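Long-range contacts in xylanase inhibitor TL-XI (Triticum aestivum, PDB 3G7M), which inhibits xylanases noncompetitively, as a small member of the plant thaumatin-like protein family: residues A[3-8]-A[36-41]; A[13-18]-A[28-33]; A[45-50]-A[86-91]; A[112-117]-A[144-149]; A[119-124]-A[132-137]. The protein carries 4 engineered substitutions. All blocks are in the same frame, centred on the assembly; numbering follows the deposited sequence.

Contact 1: residues A[3-8]-A[36-41]; sequences LTITNR and WSLDTP
Leu-3 and Leu-38 stand side by side on one face of their sheet, pointing the same way, with CD2 of Leu-3 4.0 Å from CD1 of Leu-38. Ile-5 and Trp-36 form the next pair, again alongside each other, and the CD1 methyl of Ile-5 reaches obliquely toward the indole, 4.2 Å from CE3. The two pairs also touch diagonally: Ile-5 CD1 lies 3.7 Å from Leu-38 CD1, which itself rests over one face of the Trp-36 ring, nearer its rim than its centre. These side chains line the inner face of the thaumatin-like beta sandwich near one border: from the five-stranded sheet, Leu-3, Ile-5 and Trp-36 pack on Ile-48 and Val-17 of the facing one. Thr-4 and Ser-37 carry their side chains on the other face. Strand 35-38 runs antiparallel to 3-7 as one of the two outermost strands of the sheet, held by two hydrogen-bonded pairs: Leu-3 exchanges both backbone bonds with Leu-38, and Ile-5 does so with Trp-36, the bond from Ile-5 N to Trp-36 O measuring 3.0 Å. Past the strand end, Thr-40 turns its CG2 methyl to within 3.8 Å of Leu-3 CB, while its OG1 is hydrogen-bonded to Tyr-96 OH.

Contact 2: residues A[13-18]-A[28-33]; sequences VWPAVA and TELHPG
The side chains of Trp-14 and Glu-29 lie side by side, pointing the same way, with the ring and carboxylate planes only 23° apart. The aliphatic part of Glu-29 approaches the ring obliquely, with CB 3.4 Å from NE1 of Trp-14, and OE2 comes to 3.7 Å from CZ2 of Trp-14. Near the other end of the indole, CD1 of Trp-14 meets the carbonyl oxygen of Thr-28. Here the loop 28-33 folds back along strand 13-19, on the side of the six-stranded sheet of the thaumatin-like sandwich where 26-27 is the outermost strand. An alanine in place of Trp-14 would probably leave the chain of Glu-29 without its flat neighbour and freer to swing. The backbones join through a single antiparallel bridge, in which Val-13 and Leu-30 exchange two hydrogen bonds; a weak one from Thr-28 N to Pro-15 O follows. Leu-30 holds CG beside its backbone N (chi1 -77°), which brings CG up to the Pro-15 ring, and the two side chains cross at about a right angle. Pro-15 also packs on Ile-5, so this corner reaches into the core, whereas Trp-14 and Glu-29 lie nearer the solvent. The closest apolar meeting is that of Leu-30 CD1 with Pro-15 CG, at 3.6 Å.

Contact 3: residues A[45-50]-A[86-91]; sequences SQYIWG and MAEVSV
Neighbouring inner strands of the six-stranded antiparallel sheet meet here, 45-50 against 86-91, flanked by strands 13-19 and 95-101 in one half of the thaumatin-like sandwich. Gln-46 pairs with Val-89 and Ile-48 with Ala-87, each pair exchanging two backbone hydrogen bonds. On their face Ile-48 crosses Val-89 with CD1 3.8 Å from CG2, and Ala-87 packs against Leu-113 of the other sheet. On the opposite face Met-86 bends at chi2 (-69°), and its thioether reaches two aromatic rings. SD stands 4.6 Å from the centroid of the Tyr-47 ring and 4.9 Å from that of the six-membered ring of Trp-49, both oblique Met-aromatic contacts, while the CE methyl lies over one face of Tyr-47, toward the rim. The indole NE1 of Trp-49 is hydrogen-bonded to Gly-67 O. Beyond Tyr-47, Glu-88 lays its CG 3.8 Å from CE1 of the phenol ring and then bends toward Ser-45. Its OE2 accepts a 3.0 Å hydrogen bond from Ser-90 OG on the syn lone pair, and Ser-45 lies beside the pair. An alanine at Glu-88 would probably leave the Ser-90 hydroxyl without this acceptor and open a gap beside the Tyr-47 ring. The contacts among Ile-48, Ala-87 and Val-89 are thus aliphatic and face the other sheet, while the opposite face combines buried thioether-aromatic contacts with the Ser-90 to Glu-88 bond.

Contact 4: residues A[112-117]-A[144-149]; sequences NLKCSS and RLQIVF. Engineered in segment 112-117: Asn-112 (natural residue Asp).
Asn-112 and Val-148 begin a regular antiparallel ladder, the short strand axes 4.7 Å apart and 165° from parallel, in which Asn-112 with Val-148 and Lys-114 with Gln-146 each exchange two backbone hydrogen bonds. Inward, Leu-113 and Ile-147 lie alongside each other: chi2 of -69° in Ile-147 carries CD1 to within 3.5 Å of Leu-113 CG. Next to them Leu-145 sets CD2 3.9 Å from the sulfur of Cys-115, which is in a disulfide with Cys-138. On the other face the chains of Lys-114 and Gln-146 run side by side, CG of the lysine 4.0 Å from CB of the glutamine. OD1 of the engineered Asn-112 (Asp in the natural sequence) is hydrogen-bonded to Arg-124 NH2. At the strand end Ser-116 clasps Arg-144 twice: its N gives a 3.0 Å bond to Arg-144 O, and its OG accepts one of 2.7 Å from Arg-144 N. Leu-113 and Leu-145 press on Ala-87 and Val-89 of the facing sheet, the face-to-face packing of a thaumatin-like beta sandwich.

Contact 5: residues A[119-124]-A[132-137]; sequences DALPCR and QPYAKS
Tyr-134 gives its phenol hydrogen to the carbonyl oxygen of Pro-122, a bond of 2.6 Å from OH to O that lies in the carbonyl plane and also near the plane of the ring. That satisfies Pro-122 O through a side chain and holds the tip of the phenol in place. The ring is covered on one face by Leu-121, whose CD1 sits over its centre, 3.7 Å from the centroid and 14° off the normal, a CH-pi contact. A chi1 of -179° starts the Tyr-134 side chain toward segment 119-124, and the ring then slides past Leu-121, which points the opposite way. The backbone N of Tyr-134 donates to OE1 of Gln-132 at 2.9 Å, from well above the amide plane; NE2 of that glutamine is hydrogen-bonded to Asp-129 OD2 and Val-100 O. Asp-119 O accepts from Tyr-98 OH. The opposite charges of Asp-119 and Lys-136 probably attract each other only weakly, OD2 and NZ being 4.3 Å apart, beyond a salt bridge, while Lys-136 CG packs 4.0 Å from Leu-121 CD1. Strand 121-123 borders the five-stranded sheet beside 111-115, and strand 135-139 borders the six-stranded one beside 95-101, so Leu-121 and Tyr-134, the latter just ahead of strand 135-139, bridge the two sheets at this border.

How the contacts relate
From the N terminus, contact 1 closes the first loop by bringing 36-41 back to strand 3-7, and contact 2 lies wholly within it as a shorter return from 13-18 to 28-33. Contact 3 follows in series, joining the next two sheet neighbours through a long excursion between residues 50 and 86. Contact 4 then closes the last large loop, which encloses the small contact 5; no two contacts cross. Contacts 1 and 4 share the five-stranded sheet, where strands 3-7 and 145-149 run parallel, so the end of the first strand and the C terminus come together, where the Cys-9 to Cys-150 disulfide joins them. Contact 3 lies within the six-stranded sheet, contact 2 lays a loop along its strand 13-19, and contact 5 bridges the two sheets.

Contact 1: residues A[3-8]-A[36-41]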
# COMPACT_ATOMS: atom_id res chain seq x y z
N LEU A 3 7.14 -1.95 -9.51
CA LEU A 3 6.18 -2.12 -8.38
C LEU A 3 4.78 -2.57 -8.86
O LEU A 3 4.23 -2.03 -9.82
CB LEU A 3 6.06 -0.83 -7.56
CG LEU A 3 5.02 -0.85 -6.41
CD1 LEU A 3 5.53 -1.71 -5.32
CD2 LEU A 3 4.76 0.56 -5.86
N THR A 4 4.21 -3.57 -8.19
CA THR A 4 2.93 -4.10 -8.62
C THR A 4 2.08 -4.25 -7.39
O THR A 4 2.49 -4.88 -6.42
CB THR A 4 3.10 -5.48 -9.36
OG1 THR A 4 4.18 -5.42 -10.30
CG2 THR A 4 1.80 -5.91 -10.09
N ILE A 5 0.89 -3.67 -7.41
CA ILE A 5 -0.09 -3.85 -6.31
C ILE A 5 -1.28 -4.69 -6.79
O ILE A 5 -1.99 -4.30 -7.70
CB ILE A 5 -0.56 -2.50 -5.73
CG1 ILE A 5 0.62 -1.76 -5.09
CG2 ILE A 5 -1.69 -2.68 -4.73
CD1 ILE A 5 0.43 -0.26 -5.08
N THR A 6 -1.46 -5.85 -6.18
CA THR A 6 -2.44 -6.84 -6.61
C THR A 6 -3.56 -6.98 -5.58
O THR A 6 -3.32 -7.03 -4.37
CB THR A 6 -1.78 -8.21 -6.86
OG1 THR A 6 -0.69 -8.07 -7.79
CG2 THR A 6 -2.78 -9.22 -7.39
N ASN A 7 -4.79 -7.05 -6.08
CA ASN A 7 -5.96 -7.29 -5.24
C ASN A 7 -6.48 -8.73 -5.35
O ASN A 7 -7.03 -9.10 -6.39
CB ASN A 7 -7.07 -6.29 -5.58
CG ASN A 7 -8.30 -6.49 -4.76
OD1 ASN A 7 -8.23 -6.97 -3.62
ND2 ASN A 7 -9.46 -6.14 -5.33
N ARG A 8 -6.24 -9.51 -4.27
CA ARG A 8 -6.70 -10.92 -4.22
C ARG A 8 -7.94 -11.16 -3.32
O ARG A 8 -8.32 -12.31 -3.04
CB ARG A 8 -5.55 -11.90 -3.90
CG ARG A 8 -4.78 -12.31 -5.15
CD ARG A 8 -3.80 -13.51 -5.00
NE ARG A 8 -3.32 -13.94 -6.34
CZ ARG A 8 -2.22 -13.47 -6.97
NH1 ARG A 8 -1.42 -12.58 -6.38
NH2 ARG A 8 -1.91 -13.92 -8.20
N TRP A 36 -2.14 -3.27 -10.25
CA TRP A 36 -1.72 -1.94 -10.66
C TRP A 36 -0.21 -1.84 -10.82
O TRP A 36 0.51 -1.91 -9.85
CB TRP A 36 -2.25 -0.91 -9.67
CG TRP A 36 -2.05 0.52 -10.06
CD1 TRP A 36 -1.91 1.02 -11.32
CD2 TRP A 36 -1.99 1.63 -9.16
NE1 TRP A 36 -1.75 2.39 -11.26
CE2 TRP A 36 -1.80 2.79 -9.95
CE3 TRP A 36 -2.07 1.77 -7.76
CZ2 TRP A 36 -1.70 4.05 -9.40
CZ3 TRP A 36 -1.96 3.03 -7.21
CH2 TRP A 36 -1.78 4.16 -8.03
N SER A 37 0.28 -1.69 -12.04
CA SER A 37 1.72 -1.63 -12.29
C SER A 37 2.22 -0.22 -12.10
O SER A 37 1.69 0.73 -12.66
CB SER A 37 2.05 -2.10 -13.70
OG SER A 37 1.55 -3.41 -13.92
N LEU A 38 3.23 -0.08 -11.28
CA LEU A 38 3.74 1.22 -10.95
C LEU A 38 5.22 1.35 -11.25
O LEU A 38 5.97 0.37 -11.22
CB LEU A 38 3.43 1.53 -9.49
CG LEU A 38 2.00 2.04 -9.27
CD1 LEU A 38 1.58 1.86 -7.83
CD2 LEU A 38 1.89 3.51 -9.70
N ASP A 39 5.63 2.57 -11.55
CA ASP A 39 7.03 2.88 -11.73
C ASP A 39 7.61 3.47 -10.41
O ASP A 39 6.91 4.22 -9.70
CB ASP A 39 7.13 3.85 -12.89
CG ASP A 39 8.45 3.79 -13.56
OD1 ASP A 39 9.43 3.39 -12.85
OD2 ASP A 39 8.52 4.19 -14.75
N THR A 40 8.86 3.11 -10.06
CA THR A 40 9.45 3.51 -8.75
C THR A 40 10.49 4.61 -8.87
O THR A 40 11.31 4.59 -9.79
CB THR A 40 10.19 2.36 -8.07
OG1 THR A 40 11.14 1.80 -8.99
CG2 THR A 40 9.25 1.30 -7.61
N PRO A 41 10.51 5.54 -7.90
CA PRO A 41 11.46 6.66 -7.93
C PRO A 41 12.88 6.20 -7.61
O PRO A 41 13.06 5.12 -7.09
CB PRO A 41 10.94 7.60 -6.82
CG PRO A 41 10.31 6.70 -5.83
CD PRO A 41 9.69 5.56 -6.66

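Contact 2: residues A[13-18]-A[28-33]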
# COMPACT_ATOMS: atom_id res chain seq x y z
N VAL A 13 -10.97 -3.35 -4.01
CA VAL A 13 -10.18 -2.43 -3.19
C VAL A 13 -9.57 -1.25 -3.98
O VAL A 13 -9.32 -1.37 -5.20
CB VAL A 13 -9.07 -3.13 -2.39
CG1 VAL A 13 -9.60 -4.38 -1.76
CG2 VAL A 13 -7.92 -3.42 -3.24
N TRP A 14 -9.35 -0.13 -3.27
CA TRP A 14 -8.86 1.11 -3.86
C TRP A 14 -7.47 1.45 -3.32
O TRP A 14 -7.35 2.15 -2.32
CB TRP A 14 -9.85 2.26 -3.56
CG TRP A 14 -11.05 2.32 -4.50
CD1 TRP A 14 -11.18 3.09 -5.65
CD2 TRP A 14 -12.26 1.60 -4.38
NE1 TRP A 14 -12.40 2.88 -6.23
CE2 TRP A 14 -13.09 1.97 -5.47
CE3 TRP A 14 -12.74 0.67 -3.45
CZ2 TRP A 14 -14.37 1.43 -5.66
CZ3 TRP A 14 -14.03 0.14 -3.63
CH2 TRP A 14 -14.83 0.53 -4.74
N PRO A 15 -6.41 0.95 -3.97
CA PRO A 15 -5.05 1.17 -3.46
C PRO A 15 -4.68 2.64 -3.49
O PRO A 15 -5.11 3.35 -4.39
CB PRO A 15 -4.17 0.38 -4.44
CG PRO A 15 -5.05 -0.58 -5.07
CD PRO A 15 -6.39 0.09 -5.16
N ALA A 16 -3.88 3.09 -2.52
CA ALA A 16 -3.46 4.46 -2.47
C ALA A 16 -2.00 4.48 -2.17
O ALA A 16 -1.54 3.84 -1.23
CB ALA A 16 -4.21 5.20 -1.43
N VAL A 17 -1.28 5.24 -2.98
CA VAL A 17 0.12 5.42 -2.77
C VAL A 17 0.34 6.91 -2.50
O VAL A 17 -0.09 7.76 -3.28
CB VAL A 17 0.94 4.91 -3.99
CG1 VAL A 17 2.46 5.05 -3.75
CG2 VAL A 17 0.58 3.48 -4.30
N ALA A 18 1.00 7.20 -1.38
CA ALA A 18 1.49 8.56 -1.06
C ALA A 18 2.91 8.54 -0.46
O ALA A 18 3.17 7.77 0.43
CB ALA A 18 0.50 9.28 -0.11
N THR A 28 -5.84 3.94 -7.63
CA THR A 28 -6.74 3.40 -8.62
C THR A 28 -7.91 2.59 -8.01
O THR A 28 -8.05 2.44 -6.78
CB THR A 28 -5.96 2.59 -9.66
OG1 THR A 28 -6.79 2.34 -10.79
CG2 THR A 28 -5.49 1.28 -9.09
N GLU A 29 -8.78 2.11 -8.89
CA GLU A 29 -9.80 1.18 -8.48
C GLU A 29 -9.33 -0.21 -8.94
O GLU A 29 -9.01 -0.43 -10.13
CB GLU A 29 -11.14 1.59 -9.13
CG GLU A 29 -12.27 0.54 -9.05
CD GLU A 29 -13.52 1.07 -9.70
OE1 GLU A 29 -13.40 1.89 -10.66
OE2 GLU A 29 -14.63 0.69 -9.26
N LEU A 30 -9.23 -1.15 -7.99
CA LEU A 30 -8.88 -2.52 -8.34
C LEU A 30 -9.98 -3.54 -8.07
O LEU A 30 -10.24 -3.88 -6.92
CB LEU A 30 -7.59 -2.95 -7.65
CG LEU A 30 -6.28 -2.43 -8.22
CD1 LEU A 30 -5.14 -3.14 -7.54
CD2 LEU A 30 -6.17 -2.59 -9.74
N HIS A 31 -10.62 -4.03 -9.13
CA HIS A 31 -11.56 -5.12 -9.01
C HIS A 31 -10.86 -6.39 -8.57
O HIS A 31 -9.66 -6.53 -8.76
CB HIS A 31 -12.30 -5.34 -10.34
CG HIS A 31 -13.15 -4.18 -10.74
ND1 HIS A 31 -12.70 -3.20 -11.62
CD2 HIS A 31 -14.40 -3.81 -10.37
CE1 HIS A 31 -13.66 -2.30 -11.79
NE2 HIS A 31 -14.70 -2.65 -11.04
N PRO A 32 -11.60 -7.32 -7.95
CA PRO A 32 -11.03 -8.61 -7.62
C PRO A 32 -10.26 -9.19 -8.80
O PRO A 32 -10.83 -9.37 -9.90
CB PRO A 32 -12.27 -9.45 -7.30
CG PRO A 32 -13.20 -8.53 -6.76
CD PRO A 32 -13.00 -7.24 -7.50
N GLY A 33 -8.98 -9.44 -8.55
CA GLY A 33 -8.08 -10.09 -9.49
C GLY A 33 -7.18 -9.14 -10.23
O GLY A 33 -6.24 -9.56 -10.88

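Contact 3: residues A[45-50]-A[86-91]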
# COMPACT_ATOMS: atom_id res chain seq x y z
N SER A 45 10.60 7.43 0.13
CA SER A 45 9.73 6.37 0.65
C SER A 45 8.26 6.72 0.44
O SER A 45 7.89 7.91 0.36
CB SER A 45 10.04 6.06 2.14
OG SER A 45 10.27 7.25 2.88
N GLN A 46 7.43 5.68 0.33
CA GLN A 46 6.03 5.84 -0.02
C GLN A 46 5.20 5.01 0.94
O GLN A 46 5.64 3.93 1.35
CB GLN A 46 5.79 5.35 -1.44
CG GLN A 46 6.64 6.00 -2.50
CD GLN A 46 6.79 5.14 -3.75
OE1 GLN A 46 7.19 3.97 -3.66
NE2 GLN A 46 6.46 5.71 -4.92
N TYR A 47 4.02 5.52 1.29
CA TYR A 47 3.04 4.75 2.06
C TYR A 47 2.16 4.11 1.02
O TYR A 47 1.83 4.76 0.00
CB TYR A 47 2.18 5.65 2.96
CG TYR A 47 2.85 6.11 4.24
CD1 TYR A 47 3.47 5.18 5.08
CD2 TYR A 47 2.83 7.47 4.62
CE1 TYR A 47 4.07 5.59 6.26
CE2 TYR A 47 3.44 7.90 5.79
CZ TYR A 47 4.06 6.96 6.62
OH TYR A 47 4.69 7.40 7.79
N ILE A 48 1.76 2.85 1.29
CA ILE A 48 0.89 2.12 0.39
C ILE A 48 -0.16 1.47 1.26
O ILE A 48 0.18 0.75 2.20
CB ILE A 48 1.70 1.05 -0.42
CG1 ILE A 48 2.70 1.74 -1.33
CG2 ILE A 48 0.78 0.09 -1.21
CD1 ILE A 48 3.73 0.85 -1.91
N TRP A 49 -1.42 1.74 0.95
CA TRP A 49 -2.53 1.09 1.66
C TRP A 49 -3.73 0.90 0.76
O TRP A 49 -3.88 1.62 -0.22
CB TRP A 49 -2.94 1.91 2.90
CG TRP A 49 -3.62 3.20 2.59
CD1 TRP A 49 -4.95 3.41 2.51
CD2 TRP A 49 -2.99 4.46 2.33
NE1 TRP A 49 -5.21 4.73 2.22
CE2 TRP A 49 -4.02 5.40 2.10
CE3 TRP A 49 -1.66 4.89 2.28
CZ2 TRP A 49 -3.77 6.73 1.80
CZ3 TRP A 49 -1.40 6.21 1.98
CH2 TRP A 49 -2.46 7.12 1.74
N GLY A 50 -4.59 -0.05 1.11
CA GLY A 50 -5.84 -0.26 0.40
C GLY A 50 -7.05 0.36 1.08
O GLY A 50 -7.11 0.44 2.32
N MET A 86 -1.00 -0.40 7.02
CA MET A 86 0.00 0.50 6.41
C MET A 86 1.29 -0.17 5.98
O MET A 86 2.10 -0.67 6.82
CB MET A 86 0.37 1.63 7.35
CG MET A 86 -0.45 2.86 7.15
SD MET A 86 -0.07 3.64 5.58
CE MET A 86 -0.64 5.31 5.98
N ALA A 87 1.48 -0.16 4.65
CA ALA A 87 2.71 -0.63 4.07
C ALA A 87 3.60 0.56 3.69
O ALA A 87 3.11 1.58 3.17
CB ALA A 87 2.39 -1.43 2.87
N GLU A 88 4.91 0.43 3.97
CA GLU A 88 5.93 1.45 3.65
C GLU A 88 7.01 0.88 2.74
O GLU A 88 7.57 -0.18 2.99
CB GLU A 88 6.57 1.97 4.95
CG GLU A 88 6.95 3.44 4.96
CD GLU A 88 8.41 3.69 4.64
OE1 GLU A 88 9.03 4.57 5.27
OE2 GLU A 88 8.93 3.05 3.71
N VAL A 89 7.33 1.60 1.68
CA VAL A 89 8.38 1.17 0.77
C VAL A 89 9.36 2.32 0.61
O VAL A 89 8.95 3.38 0.14
CB VAL A 89 7.81 0.72 -0.62
CG1 VAL A 89 8.90 0.51 -1.67
CG2 VAL A 89 6.96 -0.55 -0.47
N SER A 90 10.63 2.09 0.99
CA SER A 90 11.73 3.05 0.74
C SER A 90 12.60 2.60 -0.44
O SER A 90 12.88 1.41 -0.60
CB SER A 90 12.60 3.28 1.98
OG SER A 90 11.82 3.59 3.14
N VAL A 91 13.03 3.55 -1.27
CA VAL A 91 13.90 3.21 -2.39
C VAL A 91 15.24 3.96 -2.36
O VAL A 91 15.26 5.17 -2.15
CB VAL A 91 13.16 3.49 -3.73
CG1 VAL A 91 13.99 3.03 -4.94
CG2 VAL A 91 11.79 2.80 -3.72

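Contact 4: residues A[112-117]-A[144-149]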
# COMPACT_ATOMS: atom_id res chain seq x y z
N ASN A 112 0.42 -8.78 1.99
CA ASN A 112 1.68 -9.49 1.78
C ASN A 112 2.62 -8.65 0.89
O ASN A 112 2.31 -8.41 -0.30
CB ASN A 112 1.43 -10.85 1.13
CG ASN A 112 1.54 -11.98 2.10
OD1 ASN A 112 2.00 -13.06 1.74
ND2 ASN A 112 1.10 -11.74 3.33
N LEU A 113 3.76 -8.21 1.45
CA LEU A 113 4.77 -7.50 0.68
C LEU A 113 5.85 -8.48 0.32
O LEU A 113 6.40 -9.17 1.20
CB LEU A 113 5.36 -6.35 1.49
CG LEU A 113 4.43 -5.14 1.72
CD1 LEU A 113 3.33 -5.44 2.77
CD2 LEU A 113 5.24 -3.93 2.18
N LYS A 114 6.14 -8.58 -0.98
CA LYS A 114 7.22 -9.46 -1.43
C LYS A 114 8.10 -8.91 -2.57
O LYS A 114 7.65 -8.12 -3.41
CB LYS A 114 6.70 -10.88 -1.74
CG LYS A 114 5.57 -10.95 -2.75
CD LYS A 114 5.01 -12.37 -2.89
CE LYS A 114 4.06 -12.67 -1.73
NZ LYS A 114 3.42 -13.98 -1.93
N CYS A 115 9.36 -9.35 -2.59
CA CYS A 115 10.29 -9.00 -3.63
C CYS A 115 10.81 -10.25 -4.32
O CYS A 115 10.99 -11.30 -3.68
CB CYS A 115 11.45 -8.22 -3.04
SG CYS A 115 12.28 -7.24 -4.28
N SER A 116 11.05 -10.14 -5.63
CA SER A 116 11.56 -11.24 -6.43
C SER A 116 13.00 -11.62 -6.04
O SER A 116 13.49 -12.70 -6.39
CB SER A 116 11.46 -10.90 -7.92
OG SER A 116 12.20 -9.72 -8.24
N SER A 117 13.65 -10.73 -5.30
CA SER A 117 15.00 -10.92 -4.78
C SER A 117 15.03 -11.05 -3.26
O SER A 117 16.03 -11.50 -2.67
CB SER A 117 15.89 -9.75 -5.22
OG SER A 117 15.94 -9.74 -6.63
N ARG A 144 11.73 -7.06 -8.56
CA ARG A 144 10.33 -6.75 -8.74
C ARG A 144 9.54 -6.81 -7.43
O ARG A 144 9.47 -7.87 -6.82
CB ARG A 144 9.74 -7.71 -9.79
CG ARG A 144 10.04 -7.23 -11.19
CD ARG A 144 10.14 -8.35 -12.20
NE ARG A 144 10.82 -7.85 -13.40
CZ ARG A 144 11.35 -8.61 -14.35
NH1 ARG A 144 11.26 -9.95 -14.28
NH2 ARG A 144 11.96 -8.05 -15.39
N LEU A 145 8.98 -5.67 -7.02
CA LEU A 145 8.18 -5.57 -5.80
C LEU A 145 6.69 -5.87 -6.02
O LEU A 145 6.09 -5.40 -7.02
CB LEU A 145 8.28 -4.17 -5.21
CG LEU A 145 9.54 -3.79 -4.44
CD1 LEU A 145 9.48 -2.34 -4.07
CD2 LEU A 145 9.65 -4.64 -3.17
N GLN A 146 6.10 -6.62 -5.06
CA GLN A 146 4.68 -6.96 -5.10
C GLN A 146 3.98 -6.77 -3.74
O GLN A 146 4.40 -7.32 -2.72
CB GLN A 146 4.48 -8.38 -5.61
CG GLN A 146 3.06 -8.67 -6.07
CD GLN A 146 2.93 -10.00 -6.81
OE1 GLN A 146 3.86 -10.83 -6.79
NE2 GLN A 146 1.78 -10.20 -7.47
N ILE A 147 2.90 -5.99 -3.76
CA ILE A 147 2.01 -5.87 -2.62
C ILE A 147 0.73 -6.63 -2.96
O ILE A 147 0.08 -6.35 -3.96
CB ILE A 147 1.68 -4.43 -2.34
CG1 ILE A 147 2.91 -3.54 -2.46
CG2 ILE A 147 1.03 -4.30 -1.01
CD1 ILE A 147 3.97 -3.74 -1.40
N VAL A 148 0.36 -7.59 -2.13
CA VAL A 148 -0.88 -8.33 -2.35
C VAL A 148 -1.87 -7.99 -1.21
O VAL A 148 -1.51 -7.97 -0.01
CB VAL A 148 -0.63 -9.89 -2.52
CG1 VAL A 148 -1.90 -10.62 -2.95
CG2 VAL A 148 0.48 -10.17 -3.51
N PHE A 149 -3.11 -7.73 -1.61
CA PHE A 149 -4.24 -7.72 -0.68
C PHE A 149 -4.94 -9.07 -0.71
O PHE A 149 -5.21 -9.61 -1.78
CB PHE A 149 -5.25 -6.60 -1.00
CG PHE A 149 -4.63 -5.21 -0.98
CD1 PHE A 149 -4.39 -4.58 0.22
CD2 PHE A 149 -4.28 -4.56 -2.16
CE1 PHE A 149 -3.83 -3.35 0.24
CE2 PHE A 149 -3.72 -3.32 -2.12
CZ PHE A 149 -3.50 -2.72 -0.91

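Contact 5: residues A[119-124]-A[132-137]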
# COMPACT_ATOMS: atom_id res chain seq x y z
N ASP A 119 12.82 -11.78 0.65
CA ASP A 119 11.97 -12.72 1.31
C ASP A 119 10.62 -12.11 1.56
O ASP A 119 10.48 -10.90 1.65
CB ASP A 119 12.57 -13.13 2.64
CG ASP A 119 13.85 -13.87 2.47
OD1 ASP A 119 13.94 -14.67 1.52
OD2 ASP A 119 14.77 -13.66 3.28
N ALA A 120 9.62 -12.97 1.68
CA ALA A 120 8.25 -12.55 1.88
C ALA A 120 8.04 -11.92 3.28
O ALA A 120 8.59 -12.41 4.27
CB ALA A 120 7.33 -13.77 1.66
N LEU A 121 7.25 -10.84 3.33
CA LEU A 121 6.83 -10.20 4.58
C LEU A 121 5.31 -10.23 4.77
O LEU A 121 4.62 -9.40 4.19
CB LEU A 121 7.33 -8.75 4.61
CG LEU A 121 7.23 -7.99 5.93
CD1 LEU A 121 8.24 -8.50 6.95
CD2 LEU A 121 7.44 -6.52 5.71
N PRO A 122 4.77 -11.19 5.57
CA PRO A 122 3.33 -11.32 5.73
C PRO A 122 2.74 -10.38 6.79
O PRO A 122 3.42 -10.04 7.77
CB PRO A 122 3.15 -12.77 6.18
CG PRO A 122 4.38 -13.09 6.91
CD PRO A 122 5.50 -12.20 6.36
N CYS A 123 1.48 -10.00 6.57
CA CYS A 123 0.66 -9.27 7.53
C CYS A 123 -0.83 -9.59 7.32
O CYS A 123 -1.55 -8.84 6.65
CB CYS A 123 0.90 -7.78 7.39
SG CYS A 123 0.15 -6.83 8.75
N ARG A 124 -1.29 -10.70 7.91
CA ARG A 124 -2.61 -11.27 7.58
C ARG A 124 -3.75 -11.01 8.57
O ARG A 124 -4.92 -11.09 8.20
CB ARG A 124 -2.47 -12.74 7.24
CG ARG A 124 -1.60 -12.93 5.97
CD ARG A 124 -1.36 -14.37 5.65
NE ARG A 124 -0.53 -14.47 4.45
CZ ARG A 124 -0.21 -15.61 3.83
NH1 ARG A 124 -0.62 -16.80 4.30
NH2 ARG A 124 0.56 -15.56 2.74
N GLN A 132 8.66 -2.57 15.27
CA GLN A 132 9.30 -2.02 14.09
C GLN A 132 10.81 -1.90 14.32
O GLN A 132 11.24 -1.63 15.44
CB GLN A 132 8.70 -0.65 13.79
CG GLN A 132 7.28 -0.75 13.38
CD GLN A 132 7.13 -1.47 12.08
OE1 GLN A 132 7.93 -1.31 11.17
NE2 GLN A 132 6.08 -2.26 11.96
N PRO A 133 11.61 -2.04 13.25
CA PRO A 133 11.12 -2.12 11.88
C PRO A 133 10.80 -3.53 11.49
O PRO A 133 11.68 -4.40 11.49
CB PRO A 133 12.28 -1.57 11.06
CG PRO A 133 13.51 -1.80 11.91
CD PRO A 133 13.08 -2.10 13.31
N TYR A 134 9.54 -3.76 11.17
CA TYR A 134 9.13 -5.03 10.64
C TYR A 134 9.23 -4.90 9.13
O TYR A 134 8.24 -4.57 8.44
CB TYR A 134 7.70 -5.37 11.11
CG TYR A 134 7.14 -6.69 10.64
CD1 TYR A 134 7.72 -7.91 11.04
CD2 TYR A 134 6.01 -6.74 9.83
CE1 TYR A 134 7.19 -9.13 10.62
CE2 TYR A 134 5.47 -7.95 9.39
CZ TYR A 134 6.06 -9.14 9.79
OH TYR A 134 5.49 -10.32 9.36
N ALA A 135 10.44 -5.15 8.60
CA ALA A 135 10.71 -4.90 7.20
C ALA A 135 11.72 -5.88 6.68
O ALA A 135 12.46 -6.44 7.46
CB ALA A 135 11.23 -3.48 7.01
N LYS A 136 11.75 -6.06 5.37
CA LYS A 136 12.76 -6.87 4.72
C LYS A 136 13.44 -6.02 3.66
O LYS A 136 12.88 -4.98 3.23
CB LYS A 136 12.12 -8.12 4.11
CG LYS A 136 11.68 -9.19 5.13
CD LYS A 136 12.86 -9.95 5.73
CE LYS A 136 12.42 -10.94 6.82
NZ LYS A 136 13.53 -11.97 7.09
N SER A 137 14.64 -6.43 3.23
CA SER A 137 15.38 -5.70 2.20
C SER A 137 15.46 -6.50 0.90
O SER A 137 15.48 -7.74 0.91
CB SER A 137 16.79 -5.31 2.71
OG SER A 137 17.50 -6.43 3.27